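PDB 3ZMR: cellulase (glycosyl hydrolase family 5) from Bacteroides ovatus, which catalyses the endohydrolysis of beta-1,4-glucosidic linkages in the xyloglucan backbone with retention of configuration, releasing xyloglucan oligosaccharides. Local coordinates for residues Asn351-Trp356 with Gly362-Ala367. Numbering follows the deposited sequence.
Sequences NFKSQW and GGDVSA. With EDO (1,2-ethanediol), chain F.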
ATOM      1  N   ASN A 351     -21.259 -14.882 -15.092  1.00 20.23           N
ATOM      2  CA  ASN A 351     -22.601 -14.340 -14.933  1.00 19.85           C
ATOM      3  C   ASN A 351     -22.580 -12.870 -14.562  1.00 18.44           C
ATOM      4  O   ASN A 351     -23.031 -12.478 -13.481  1.00 17.88           O
ATOM      5  CB  ASN A 351     -23.358 -15.122 -13.845  1.00 39.55           C
ATOM      6  CG  ASN A 351     -24.812 -14.713 -13.748  1.00 33.72           C
ATOM      7  OD1 ASN A 351     -25.456 -14.444 -14.769  1.00 31.89           O
ATOM      8  ND2 ASN A 351     -25.350 -14.679 -12.524  1.00 78.56           N
ATOM      9  N   PHE A 352     -22.065 -12.039 -15.475  1.00 16.98           N
ATOM     10  CA  PHE A 352     -21.859 -10.614 -15.146  1.00 13.69           C
ATOM     11  C   PHE A 352     -23.175  -9.836 -15.116  1.00 13.35           C
ATOM     12  O   PHE A 352     -24.197 -10.263 -15.686  1.00 16.09           O
ATOM     13  CB  PHE A 352     -20.877  -9.932 -16.110  1.00 13.10           C
ATOM     14  CG  PHE A 352     -21.351  -9.906 -17.539  1.00 14.15           C
ATOM     15  CD1 PHE A 352     -22.192  -8.886 -17.992  1.00 14.11           C
ATOM     16  CD2 PHE A 352     -20.967 -10.894 -18.425  1.00 14.75           C
ATOM     17  CE1 PHE A 352     -22.643  -8.879 -19.300  1.00 11.77           C
ATOM     18  CE2 PHE A 352     -21.403 -10.878 -19.745  1.00 16.53           C
ATOM     19  CZ  PHE A 352     -22.261  -9.879 -20.171  1.00 14.33           C
ATOM     20  N   LYS A 353     -23.142  -8.687 -14.455  1.00 13.97           N
ATOM     21  CA  LYS A 353     -24.242  -7.744 -14.453  1.00 13.73           C
ATOM     22  C   LYS A 353     -23.817  -6.559 -15.305  1.00 12.72           C
ATOM     23  O   LYS A 353     -22.727  -6.017 -15.107  1.00 14.11           O
ATOM     24  CB  LYS A 353     -24.585  -7.309 -13.048  1.00 13.65           C
ATOM     25  CG  LYS A 353     -24.965  -8.440 -12.110  1.00 18.07           C
ATOM     26  CD  LYS A 353     -26.232  -9.151 -12.543  1.00 23.71           C
ATOM     27  CE  LYS A 353     -26.672 -10.189 -11.520  1.00 32.85           C
ATOM     28  NZ  LYS A 353     -27.816 -10.963 -12.060  1.00 66.21           N
ATOM     29  N   SER A 354     -24.646  -6.173 -16.268  1.00 12.82           N
ATOM     30  CA  SER A 354     -24.301  -5.123 -17.214  1.00 13.95           C
ATOM     31  C   SER A 354     -24.687  -3.714 -16.739  1.00 11.22           C
ATOM     32  O   SER A 354     -24.265  -2.722 -17.344  1.00 13.39           O
ATOM     33  CB  SER A 354     -24.947  -5.381 -18.600  1.00 13.83           C
ATOM     34  OG  SER A 354     -26.356  -5.385 -18.472  1.00 15.90           O
ATOM     35  N   GLN A 355     -25.551  -3.641 -15.711  1.00 12.80           N
ATOM     36  CA  GLN A 355     -26.132  -2.389 -15.258  1.00 16.24           C
ATOM     37  C   GLN A 355     -25.746  -2.115 -13.806  1.00 10.80           C
ATOM     38  O   GLN A 355     -25.335  -3.020 -13.068  1.00 14.73           O
ATOM     39  CB  GLN A 355     -27.655  -2.426 -15.350  1.00 13.49           C
ATOM     40  CG  GLN A 355     -28.107  -2.568 -16.799  1.00 14.80           C
ATOM     41  CD  GLN A 355     -29.602  -2.795 -16.945  1.00 17.43           C
ATOM     42  OE1 GLN A 355     -30.345  -2.897 -15.962  1.00 19.52           O
ATOM     43  NE2 GLN A 355     -30.048  -2.899 -18.181  1.00 23.55           N
ATOM     44  N   TRP A 356     -25.889  -0.853 -13.436  1.00 13.23           N
ATOM     45  CA  TRP A 356     -25.532  -0.375 -12.090  1.00 10.15           C
ATOM     46  C   TRP A 356     -26.333   0.875 -11.735  1.00 12.38           C
ATOM     47  O   TRP A 356     -26.517   1.757 -12.571  1.00 13.52           O
ATOM     48  CB  TRP A 356     -24.009  -0.040 -12.031  1.00 11.23           C
ATOM     49  CG  TRP A 356     -23.659   0.484 -10.666  1.00 10.87           C
ATOM     50  CD1 TRP A 356     -23.309  -0.275  -9.554  1.00 12.05           C
ATOM     51  CD2 TRP A 356     -23.749   1.848 -10.198  1.00  9.76           C
ATOM     52  NE1 TRP A 356     -23.169   0.533  -8.451  1.00 10.65           N
ATOM     53  CE2 TRP A 356     -23.424   1.838  -8.806  1.00 11.30           C
ATOM     54  CE3 TRP A 356     -24.066   3.077 -10.810  1.00 12.01           C
ATOM     55  CZ2 TRP A 356     -23.469   3.004  -8.019  1.00 11.67           C
ATOM     56  CZ3 TRP A 356     -24.081   4.226 -10.031  1.00 12.36           C
ATOM     57  CH2 TRP A 356     -23.753   4.183  -8.644  1.00 12.07           C
ATOM     58  N   GLY A 362     -34.194  -2.694 -10.355  1.00 29.57           N
ATOM     59  CA  GLY A 362     -35.223  -3.620 -10.897  1.00 32.30           C
ATOM     60  C   GLY A 362     -34.754  -4.282 -12.187  1.00 30.51           C
ATOM     61  O   GLY A 362     -35.423  -5.161 -12.731  1.00 37.41           O
ATOM     62  N   GLY A 363     -33.589  -3.839 -12.662  1.00 28.74           N
ATOM     63  CA  GLY A 363     -32.950  -4.340 -13.887  1.00 28.46           C
ATOM     64  C   GLY A 363     -31.807  -5.335 -13.678  1.00 22.09           C
ATOM     65  O   GLY A 363     -31.808  -6.112 -12.725  1.00 28.31           O
ATOM     66  N   ASP A 364     -30.812  -5.293 -14.562  1.00 22.95           N
ATOM     67  CA  ASP A 364     -29.684  -6.237 -14.532  1.00 21.72           C
ATOM     68  C   ASP A 364     -28.580  -5.724 -13.632  1.00 20.28           C
ATOM     69  O   ASP A 364     -27.395  -5.614 -14.049  1.00 19.73           O
ATOM     70  CB  ASP A 364     -29.162  -6.554 -15.942  1.00 22.33           C
ATOM     71  CG  ASP A 364     -28.136  -7.708 -15.946  1.00 22.34           C
ATOM     72  OD1 ASP A 364     -28.373  -8.732 -15.247  1.00 27.11           O
ATOM     73  OD2 ASP A 364     -27.085  -7.574 -16.621  1.00 25.13           O
ATOM     74  N   VAL A 365     -28.980  -5.417 -12.384  1.00 23.27           N
ATOM     75  CA  VAL A 365     -28.053  -4.855 -11.412  1.00 17.02           C
ATOM     76  C   VAL A 365     -27.588  -5.887 -10.401  1.00 16.80           C
ATOM     77  O   VAL A 365     -28.259  -6.902 -10.107  1.00 18.44           O
ATOM     78  CB  VAL A 365     -28.578  -3.594 -10.668  1.00 16.60           C
ATOM     79  CG1 VAL A 365     -28.902  -2.445 -11.627  1.00 18.02           C
ATOM     80  CG2 VAL A 365     -29.789  -3.892  -9.791  1.00 18.41           C
ATOM     81  N   SER A 366     -26.440  -5.574  -9.817  1.00 18.02           N
ATOM     82  CA  SER A 366     -25.863  -6.420  -8.777  1.00 15.04           C
ATOM     83  C   SER A 366     -26.687  -6.357  -7.475  1.00 15.43           C
ATOM     84  O   SER A 366     -27.348  -5.359  -7.216  1.00 15.08           O
ATOM     85  CB  SER A 366     -24.435  -5.969  -8.457  1.00 14.74           C
ATOM     86  OG  SER A 366     -23.661  -5.913  -9.643  1.00 14.25           O
ATOM     87  N   ALA A 367     -26.585  -7.415  -6.660  1.00 19.11           N
ATOM     88  CA  ALA A 367     -27.234  -7.484  -5.323  1.00 17.05           C
ATOM     89  C   ALA A 367     -26.533  -6.666  -4.243  1.00 16.87           C
ATOM     90  O   ALA A 367     -27.075  -6.446  -3.158  1.00 20.64           O
ATOM     91  CB  ALA A 367     -27.340  -8.940  -4.859  1.00 24.94           C
TER
HETATM   92  C1  EDO F1512     -26.543  -7.792 -20.995  1.00 21.22           C
HETATM   93  O1  EDO F1512     -27.191  -7.802 -19.711  1.00 22.25           O
HETATM   94  C2  EDO F1512     -27.421  -8.489 -22.038  1.00 21.55           C
HETATM   95  O2  EDO F1512     -27.531  -9.867 -21.674  1.00 20.55           O
HETATM   96  O   HOH W   1     -26.729 -11.383 -15.280  1.00 29.43           O
HETATM   97  O   HOH W   2     -29.766  -8.994 -12.316  1.00 46.59           O
HETATM   98  O   HOH W   3     -24.518  -3.426 -10.453  1.00 14.26           O
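Asp364 is gripped by Ser354 and Gln355 through its side chain and its backbone. The Ser354 amide N gives Asp364 OD2 a nearly straight hydrogen bond (2.8 Å, 173°), arriving from above the carboxylate plane. The carboxylate reaches this amide because CG stands opposite the backbone N (chi1 -171°). Gln355 works in both directions: its N donates to Asp364 O at 3.2 Å, while its extended side chain brings OE1 to within 2.8 Å of Asp364 N. Both bonds fall on the central residue of an inverse gamma turn. Val365 CG1 lies 3.8 Å from Gln355 C.

The outer side is looser and wet. Bent at chi2 (-64°), the lysine chain crosses the carboxylate obliquely, CD of Lys353 lying off its plane 3.5 Å from Asp364 OD1, but Lys353 NZ and Asp364 OD1 form only a long salt bridge of 3.9 Å. One water takes a bond from NZ and gives one to OD1; a second, only weakly bonded to NZ, lies within hydrogen-bonding distance of Asp364 OD1 and Phe352 O. A bound ethanediol donates to Ser354 OG and more weakly to Asp364 OD2. With an alanine in place of Asp364, the Ser354 amide would probably lose its acceptor and the lysine ammonium a countercharge, if a distant one.

On the buried side, Ser366 OG bonds to Asp342, and Trp356 meets Tyr419 of helix 406-429 edge-to-face. The contact thus folds the long loop between helices 341-344 and 371-379 back on itself, at the periphery of the (beta/alpha)8 barrel characteristic of family 5 glycoside hydrolases.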